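Local coordinates for secreted protein (Streptomyces lividans TK24, PDB 5LXZ) that is probably a secreted copper-radical oxidase of the galactose oxidase-like AA5 family that binds copper, at residues D240-T252 with S261-P273. The protein carries 1 engineered substitution. Sequence-based numbering, arbitrary orientation.
Engineered in segment 240-252: Ala247 (natural residue Trp). With CU (copper (II) ion), chain B; EDO (1,2-ethanediol), chain P.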
ATOM      1  N   ASP A 240      -4.285 -15.172 -15.929  1.00  9.43           N
ATOM      2  CA  ASP A 240      -5.665 -14.732 -16.197  1.00 10.29           C
ATOM      3  C   ASP A 240      -5.905 -13.344 -15.618  1.00  9.97           C
ATOM      4  O   ASP A 240      -5.453 -13.075 -14.483  1.00  9.56           O
ATOM      5  CB  ASP A 240      -6.700 -15.659 -15.571  1.00 11.79           C
ATOM      6  CG  ASP A 240      -6.883 -16.949 -16.314  1.00 14.45           C
ATOM      7  OD1 ASP A 240      -6.073 -17.286 -17.226  1.00 16.74           O
ATOM      8  OD2 ASP A 240      -7.812 -17.665 -15.875  1.00 15.16           O
ATOM      9  N   PRO A 241      -6.629 -12.491 -16.353  1.00  9.88           N
ATOM     10  CA  PRO A 241      -7.040 -11.229 -15.755  1.00 10.12           C
ATOM     11  C   PRO A 241      -8.074 -11.449 -14.645  1.00  9.68           C
ATOM     12  O   PRO A 241      -8.786 -12.447 -14.624  1.00  9.32           O
ATOM     13  CB  PRO A 241      -7.688 -10.504 -16.919  1.00 10.51           C
ATOM     14  CG  PRO A 241      -8.268 -11.593 -17.789  1.00 11.17           C
ATOM     15  CD  PRO A 241      -7.214 -12.651 -17.717  1.00 10.67           C
ATOM     16  N   MET A 242      -8.132 -10.505 -13.713  1.00  9.23           N
ATOM     17  CA  MET A 242      -9.197 -10.482 -12.740  1.00  9.26           C
ATOM     18  C   MET A 242     -10.560 -10.294 -13.422  1.00  9.88           C
ATOM     19  O   MET A 242     -10.650  -9.782 -14.544  1.00 10.91           O
ATOM     20  CB  MET A 242      -9.000  -9.336 -11.741  1.00  9.24           C
ATOM     21  CG  MET A 242      -7.780  -9.531 -10.910  1.00  8.75           C
ATOM     22  SD  MET A 242      -7.537  -8.204  -9.710  1.00  8.91           S
ATOM     23  CE  MET A 242      -7.329  -6.804 -10.796  1.00  9.41           C
ATOM     24  N   HIS A 243     -11.614 -10.710 -12.734  1.00  9.68           N
ATOM     25  CA  HIS A 243     -12.964 -10.387 -13.196  1.00 11.75           C
ATOM     26  C   HIS A 243     -13.245  -8.899 -13.136  1.00 11.38           C
ATOM     27  O   HIS A 243     -13.851  -8.326 -14.038  1.00 12.48           O
ATOM     28  CB  HIS A 243     -13.976 -11.161 -12.377  1.00 12.80           C
ATOM     29  CG  HIS A 243     -13.857 -12.639 -12.535  1.00 14.40           C
ATOM     30  ND1 HIS A 243     -14.475 -13.317 -13.561  1.00 16.66           N
ATOM     31  CD2 HIS A 243     -13.164 -13.558 -11.837  1.00 15.05           C
ATOM     32  CE1 HIS A 243     -14.171 -14.599 -13.471  1.00 16.05           C
ATOM     33  NE2 HIS A 243     -13.391 -14.773 -12.427  1.00 17.44           N
ATOM     34  N   GLU A 244     -12.825  -8.261 -12.036  1.00  9.97           N
ATOM     35  CA  GLU A 244     -13.010  -6.838 -11.836  1.00 10.41           C
ATOM     36  C   GLU A 244     -11.791  -6.037 -12.255  1.00  9.61           C
ATOM     37  O   GLU A 244     -10.665  -6.426 -11.989  1.00  9.62           O
ATOM     38  CB  GLU A 244     -13.280  -6.542 -10.373  1.00 10.51           C
ATOM     39  CG  GLU A 244     -14.527  -7.191  -9.816  1.00 11.68           C
ATOM     40  CD  GLU A 244     -15.810  -6.580 -10.364  1.00 12.79           C
ATOM     41  OE1 GLU A 244     -15.858  -5.340 -10.565  1.00 14.58           O
ATOM     42  OE2 GLU A 244     -16.802  -7.336 -10.562  1.00 14.03           O
ATOM     43  N   ALA A 245     -12.022  -4.903 -12.903  1.00  9.57           N
ATOM     44  CA  ALA A 245     -10.994  -3.902 -13.117  1.00  9.11           C
ATOM     45  C   ALA A 245     -10.735  -3.231 -11.771  1.00  8.82           C
ATOM     46  O   ALA A 245     -11.685  -2.909 -11.053  1.00  9.33           O
ATOM     47  CB  ALA A 245     -11.468  -2.896 -14.128  1.00 10.04           C
ATOM     48  N   ARG A 246      -9.457  -3.066 -11.422  1.00  7.87           N
ATOM     49  CA  ARG A 246      -9.095  -2.514 -10.121  1.00  7.65           C
ATOM     50  C   ARG A 246      -7.848  -1.664 -10.225  1.00  7.91           C
ATOM     51  O   ARG A 246      -6.777  -2.173 -10.494  1.00  9.14           O
ATOM     52  CB  ARG A 246      -8.843  -3.620  -9.087  1.00  7.70           C
ATOM     53  CG  ARG A 246      -9.951  -4.664  -8.944  1.00  7.58           C
ATOM     54  CD  ARG A 246      -9.449  -5.733  -7.965  1.00  7.63           C
ATOM     55  NE  ARG A 246     -10.370  -6.847  -7.945  1.00  7.24           N
ATOM     56  CZ  ARG A 246     -11.441  -6.955  -7.154  1.00  7.39           C
ATOM     57  NH1 ARG A 246     -11.719  -6.079  -6.223  1.00  7.36           N
ATOM     58  NH2 ARG A 246     -12.265  -7.996  -7.255  1.00  7.84           N
ATOM     59  N   ALA A 247      -8.005  -0.362 -10.004  1.00  8.03           N
ATOM     60  CA  ALA A 247      -6.906   0.516  -9.654  1.00  7.85           C
ATOM     61  C   ALA A 247      -6.852   0.577  -8.151  1.00  7.37           C
ATOM     62  O   ALA A 247      -7.836   0.928  -7.495  1.00  8.11           O
ATOM     63  CB  ALA A 247      -7.079   1.931 -10.212  1.00  8.02           C
ATOM     64  N   TYR A 248      -5.686   0.253  -7.587  1.00  7.45           N
ATOM     65  CA  TYR A 248      -5.405   0.310  -6.140  0.70  7.97           C
ATOM     66  C   TYR A 248      -6.035  -0.829  -5.319  1.00  6.85           C
ATOM     67  O   TYR A 248      -6.557  -0.620  -4.214  1.00  7.04           O
ATOM     68  CB  TYR A 248      -5.834   1.627  -5.514  0.70  9.08           C
ATOM     69  CG  TYR A 248      -5.094   2.852  -5.863  0.70 11.33           C
ATOM     70  CD1 TYR A 248      -4.059   2.878  -6.792  0.70 12.41           C
ATOM     71  CD2 TYR A 248      -5.413   4.004  -5.171  0.70 13.80           C
ATOM     72  CE1 TYR A 248      -3.403   4.060  -7.048  0.70 14.84           C
ATOM     73  CE2 TYR A 248      -4.784   5.169  -5.440  0.70 15.60           C
ATOM     74  CZ  TYR A 248      -3.785   5.195  -6.363  0.70 15.91           C
ATOM     75  OH  TYR A 248      -3.198   6.406  -6.536  0.70 20.85           O
ATOM     76  N   PRO A 249      -5.996  -2.066  -5.814  1.00  6.30           N
ATOM     77  CA  PRO A 249      -6.453  -3.170  -4.983  1.00  6.31           C
ATOM     78  C   PRO A 249      -5.371  -3.617  -3.960  1.00  6.09           C
ATOM     79  O   PRO A 249      -4.164  -3.432  -4.192  1.00  6.06           O
ATOM     80  CB  PRO A 249      -6.683  -4.265  -6.002  1.00  6.38           C
ATOM     81  CG  PRO A 249      -5.564  -4.082  -6.933  1.00  6.28           C
ATOM     82  CD  PRO A 249      -5.385  -2.573  -7.051  1.00  6.42           C
ATOM     83  N   THR A 250      -5.829  -4.226  -2.861  1.00  5.92           N
ATOM     84  CA  THR A 250      -4.897  -5.016  -2.054  1.00  6.04           C
ATOM     85  C   THR A 250      -4.969  -6.454  -2.470  1.00  6.07           C
ATOM     86  O   THR A 250      -6.060  -6.990  -2.634  1.00  6.17           O
ATOM     87  CB  THR A 250      -5.217  -4.877  -0.564  1.00  6.29           C
ATOM     88  OG1 THR A 250      -4.740  -3.587  -0.161  1.00  6.51           O
ATOM     89  CG2 THR A 250      -4.524  -5.908   0.302  1.00  6.48           C
ATOM     90  N   LEU A 251      -3.784  -7.065  -2.617  1.00  6.33           N
ATOM     91  CA  LEU A 251      -3.646  -8.509  -2.773  1.00  6.89           C
ATOM     92  C   LEU A 251      -3.025  -9.056  -1.514  1.00  6.89           C
ATOM     93  O   LEU A 251      -1.976  -8.550  -1.094  1.00  7.50           O
ATOM     94  CB  LEU A 251      -2.739  -8.806  -3.954  1.00  7.05           C
ATOM     95  CG  LEU A 251      -3.428  -8.957  -5.315  1.00  8.52           C
ATOM     96  CD1 LEU A 251      -4.265  -7.817  -5.730  1.00  9.33           C
ATOM     97  CD2 LEU A 251      -2.335  -9.256  -6.360  1.00  8.81           C
ATOM     98  N   THR A 252      -3.635 -10.030  -0.892  1.00  7.09           N
ATOM     99  CA  THR A 252      -3.124 -10.560   0.372  1.00  7.54           C
ATOM    100  C   THR A 252      -3.307 -12.071   0.432  1.00  7.58           C
ATOM    101  O   THR A 252      -4.303 -12.601  -0.028  1.00  7.26           O
ATOM    102  CB  THR A 252      -3.783  -9.806   1.562  1.00  8.30           C
ATOM    103  OG1 THR A 252      -3.024 -10.038   2.752  1.00  9.34           O
ATOM    104  CG2 THR A 252      -5.202 -10.145   1.767  1.00  8.80           C
ATOM    105  N   SER A 261      -7.949 -10.621  -3.636  1.00  6.55           N
ATOM    106  CA  SER A 261      -7.906  -9.263  -4.201  1.00  6.58           C
ATOM    107  C   SER A 261      -9.150  -8.501  -3.758  1.00  6.92           C
ATOM    108  O   SER A 261     -10.270  -8.988  -3.931  1.00  6.87           O
ATOM    109  CB  SER A 261      -7.813  -9.333  -5.678  1.00  7.44           C
ATOM    110  OG  SER A 261      -7.782  -8.024  -6.180  1.00  8.68           O
ATOM    111  N   VAL A 262      -8.910  -7.348  -3.131  1.00  6.34           N
ATOM    112  CA  VAL A 262      -9.929  -6.539  -2.498  1.00  6.86           C
ATOM    113  C   VAL A 262      -9.866  -5.116  -2.982  1.00  6.77           C
ATOM    114  O   VAL A 262      -8.795  -4.486  -3.022  1.00  7.00           O
ATOM    115  CB  VAL A 262      -9.760  -6.564  -0.972  1.00  7.16           C
ATOM    116  CG1 VAL A 262     -10.824  -5.792  -0.245  1.00  7.86           C
ATOM    117  CG2 VAL A 262      -9.798  -8.014  -0.506  1.00  7.39           C
ATOM    118  N   SER A 263     -11.056  -4.597  -3.259  1.00  6.69           N
ATOM    119  CA  SER A 263     -11.254  -3.172  -3.527  1.00  7.31           C
ATOM    120  C   SER A 263     -10.624  -2.733  -4.833  1.00  7.53           C
ATOM    121  O   SER A 263     -10.431  -3.532  -5.742  1.00  7.52           O
ATOM    122  CB  SER A 263     -10.847  -2.319  -2.312  1.00  7.93           C
ATOM    123  OG  SER A 263     -11.389  -0.982  -2.455  1.00  9.61           O
ATOM    124  N   GLY A 264     -10.381  -1.441  -4.961  1.00  7.25           N
ATOM    125  CA  GLY A 264      -9.924  -0.810  -6.165  1.00  7.68           C
ATOM    126  C   GLY A 264     -11.016   0.009  -6.851  1.00  8.56           C
ATOM    127  O   GLY A 264     -12.180  -0.056  -6.482  1.00 10.28           O
ATOM    128  N   LEU A 265     -10.596   0.843  -7.764  1.00  9.12           N
ATOM    129  CA  LEU A 265     -11.503   1.597  -8.619  1.00  9.86           C
ATOM    130  C   LEU A 265     -11.702   0.828  -9.895  1.00 10.95           C
ATOM    131  O   LEU A 265     -10.754   0.346 -10.510  1.00 10.97           O
ATOM    132  CB  LEU A 265     -10.938   2.980  -8.910  1.00 10.56           C
ATOM    133  CG  LEU A 265     -10.613   3.827  -7.684  1.00 11.63           C
ATOM    134  CD1 LEU A 265     -10.017   5.153  -8.156  1.00 13.22           C
ATOM    135  CD2 LEU A 265     -11.862   4.069  -6.881  1.00 13.09           C
ATOM    136  N   ASP A 266     -12.941   0.839 -10.365  1.00 11.98           N
ATOM    137  CA  ASP A 266     -13.303   0.147 -11.578  1.00 13.90           C
ATOM    138  C   ASP A 266     -12.972   0.929 -12.856  1.00 14.50           C
ATOM    139  O   ASP A 266     -12.299   1.935 -12.833  1.00 13.44           O
ATOM    140  CB  ASP A 266     -14.773  -0.259 -11.471  1.00 15.54           C
ATOM    141  CG  ASP A 266     -15.728   0.836 -11.859  1.00 18.53           C
ATOM    142  OD1 ASP A 266     -15.318   1.962 -12.253  1.00 17.38           O
ATOM    143  OD2 ASP A 266     -16.933   0.526 -11.792  1.00 22.51           O
ATOM    144  N   ASP A 267     -13.457   0.441 -14.000  1.00 15.54           N
ATOM    145  CA  ASP A 267     -12.986   0.942 -15.285  1.00 17.77           C
ATOM    146  C   ASP A 267     -13.556   2.303 -15.655  1.00 16.68           C
ATOM    147  O   ASP A 267     -13.119   2.881 -16.639  1.00 18.71           O
ATOM    148  CB  ASP A 267     -13.202  -0.079 -16.404  1.00 20.34           C
ATOM    149  CG  ASP A 267     -14.659  -0.307 -16.749  1.00 24.06           C
ATOM    150  OD1 ASP A 267     -15.586   0.329 -16.189  1.00 26.56           O
ATOM    151  OD2 ASP A 267     -14.852  -1.173 -17.624  1.00 29.68           O
ATOM    152  N   ILE A 268     -14.497   2.815 -14.864  1.00 16.10           N
ATOM    153  CA  ILE A 268     -14.909   4.222 -15.004  1.00 17.27           C
ATOM    154  C   ILE A 268     -14.686   5.032 -13.740  1.00 16.23           C
ATOM    155  O   ILE A 268     -15.212   6.126 -13.596  1.00 17.57           O
ATOM    156  CB  ILE A 268     -16.341   4.355 -15.568  1.00 18.31           C
ATOM    157  CG1 ILE A 268     -17.362   3.764 -14.604  1.00 18.53           C
ATOM    158  CG2 ILE A 268     -16.408   3.714 -16.950  1.00 20.42           C
ATOM    159  CD1 ILE A 268     -18.791   4.127 -14.957  1.00 19.50           C
ATOM    160  N   GLY A 269     -13.839   4.548 -12.841  1.00 13.76           N
ATOM    161  CA  GLY A 269     -13.469   5.284 -11.654  1.00 13.84           C
ATOM    162  C   GLY A 269     -14.377   5.165 -10.445  1.00 14.80           C
ATOM    163  O   GLY A 269     -14.194   5.921  -9.515  1.00 17.44           O
ATOM    164  N   GLN A 270     -15.310   4.213 -10.473  1.00 14.97           N
ATOM    165  CA  GLN A 270     -16.222   3.928  -9.352  1.00 15.14           C
ATOM    166  C   GLN A 270     -15.498   2.928  -8.407  1.00 13.20           C
ATOM    167  O   GLN A 270     -14.829   2.062  -8.886  1.00 12.28           O
ATOM    168  CB  GLN A 270     -17.511   3.236  -9.835  1.00 17.78           C
ATOM    169  CG  GLN A 270     -18.247   3.818 -11.051  1.00 19.60           C
ATOM    170  CD  GLN A 270     -19.456   2.963 -11.539  1.00 21.03           C
ATOM    171  OE1 GLN A 270     -20.613   3.336 -11.291  1.00 23.09           O
ATOM    172  NE2 GLN A 270     -19.198   1.857 -12.254  1.00 22.51           N
ATOM    173  N   LEU A 271     -15.711   3.016  -7.112  1.00 12.71           N
ATOM    174  CA  LEU A 271     -15.196   1.960  -6.177  1.00 12.19           C
ATOM    175  C   LEU A 271     -15.816   0.622  -6.526  1.00 13.01           C
ATOM    176  O   LEU A 271     -17.020   0.527  -6.778  1.00 15.36           O
ATOM    177  CB  LEU A 271     -15.495   2.295  -4.727  1.00 12.41           C
ATOM    178  CG  LEU A 271     -14.715   1.434  -3.718  1.00 13.42           C
ATOM    179  CD1 LEU A 271     -13.281   1.879  -3.517  1.00 14.25           C
ATOM    180  CD2 LEU A 271     -15.419   1.453  -2.390  1.00 14.19           C
ATOM    181  N   VAL A 272     -14.997  -0.421  -6.586  1.00 10.81           N
ATOM    182  CA  VAL A 272     -15.534  -1.770  -6.755  1.00 11.67           C
ATOM    183  C   VAL A 272     -16.356  -2.022  -5.488  1.00 12.22           C
ATOM    184  O   VAL A 272     -15.863  -1.847  -4.368  1.00 12.56           O
ATOM    185  CB  VAL A 272     -14.409  -2.772  -6.929  1.00 11.38           C
ATOM    186  CG1 VAL A 272     -14.982  -4.195  -6.916  1.00 11.45           C
ATOM    187  CG2 VAL A 272     -13.668  -2.512  -8.222  1.00 11.90           C
ATOM    188  N   PRO A 273     -17.630  -2.414  -5.644  1.00 12.81           N
ATOM    189  CA  PRO A 273     -18.540  -2.438  -4.496  1.00 12.68           C
ATOM    190  C   PRO A 273     -18.464  -3.722  -3.685  1.00 13.17           C
ATOM    191  O   PRO A 273     -19.459  -4.470  -3.547  1.00 13.52           O
ATOM    192  CB  PRO A 273     -19.923  -2.265  -5.170  1.00 13.65           C
ATOM    193  CG  PRO A 273     -19.755  -2.965  -6.464  1.00 13.65           C
ATOM    194  CD  PRO A 273     -18.349  -2.639  -6.910  1.00 13.00           C
TER
HETATM  195 CU    CU B 701      -1.145   6.468  -6.385  0.70  8.81          CU
HETATM  196  C1  EDO P 715      -0.880  -3.530  -2.120  1.00 19.36           C
HETATM  197  O1  EDO P 715       0.124  -3.852  -3.098  1.00 21.21           O
HETATM  198  C2  EDO P 715      -1.149  -4.729  -1.281  1.00 19.35           C
HETATM  199  O2  EDO P 715      -1.235  -5.788  -2.241  1.00 15.27           O
HETATM  200  O   HOH W   1      -2.107   7.676  -7.930  0.70 16.96           O
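Thr250 and Val262 form an antiparallel hydrogen-bonded pair, Thr250 N to Val262 O at 3.0 Å with its return bond, and beyond an interruption at Tyr248, Pro249, Ser263 and Gly264 a second such pair joins Ala247 to Leu265. At its backbone angles, a CB on Gly264 would jam against Ser263 O and also clash with Arg246 CB. Arg246 makes the one side-chain hydrogen bond across the contact. Its chain, straight through chi2 (175°), runs alongside Ser263 O, which NH1 grips at 2.9 Å, nearly straight and within the guanidinium plane. Ser261 O lies over one face and Glu244 CB over the other, while NH2 forms a salt bridge with Glu277 and a hydrogen bond to Lys275 O. A leucine in place of Arg246 would probably deprive Ser263 O of this donor and Glu277 of its positive mate. Ser261 OG, turned anti to the backbone N (chi1 180°), meets Met242 SD at 3.5 Å and Leu251 CD1 at 3.6 Å. Val272 CG2 makes van der Waals contact with Ala245 O at 3.5 Å. Ala247, engineered from Trp, places its CB 4.2 Å from Leu265 CB. Tyr248 extends its phenol to copper, OH at 2.1 Å, with His461, His548 and a water as further ligands and Tyr460 alongside. Strands 250-253 and 259-262 open a four-stranded antiparallel Kelch blade, Leu251 touching strand 91-102, Ala247 and Leu265 Phe220, Met242 and Ser261 Trp286.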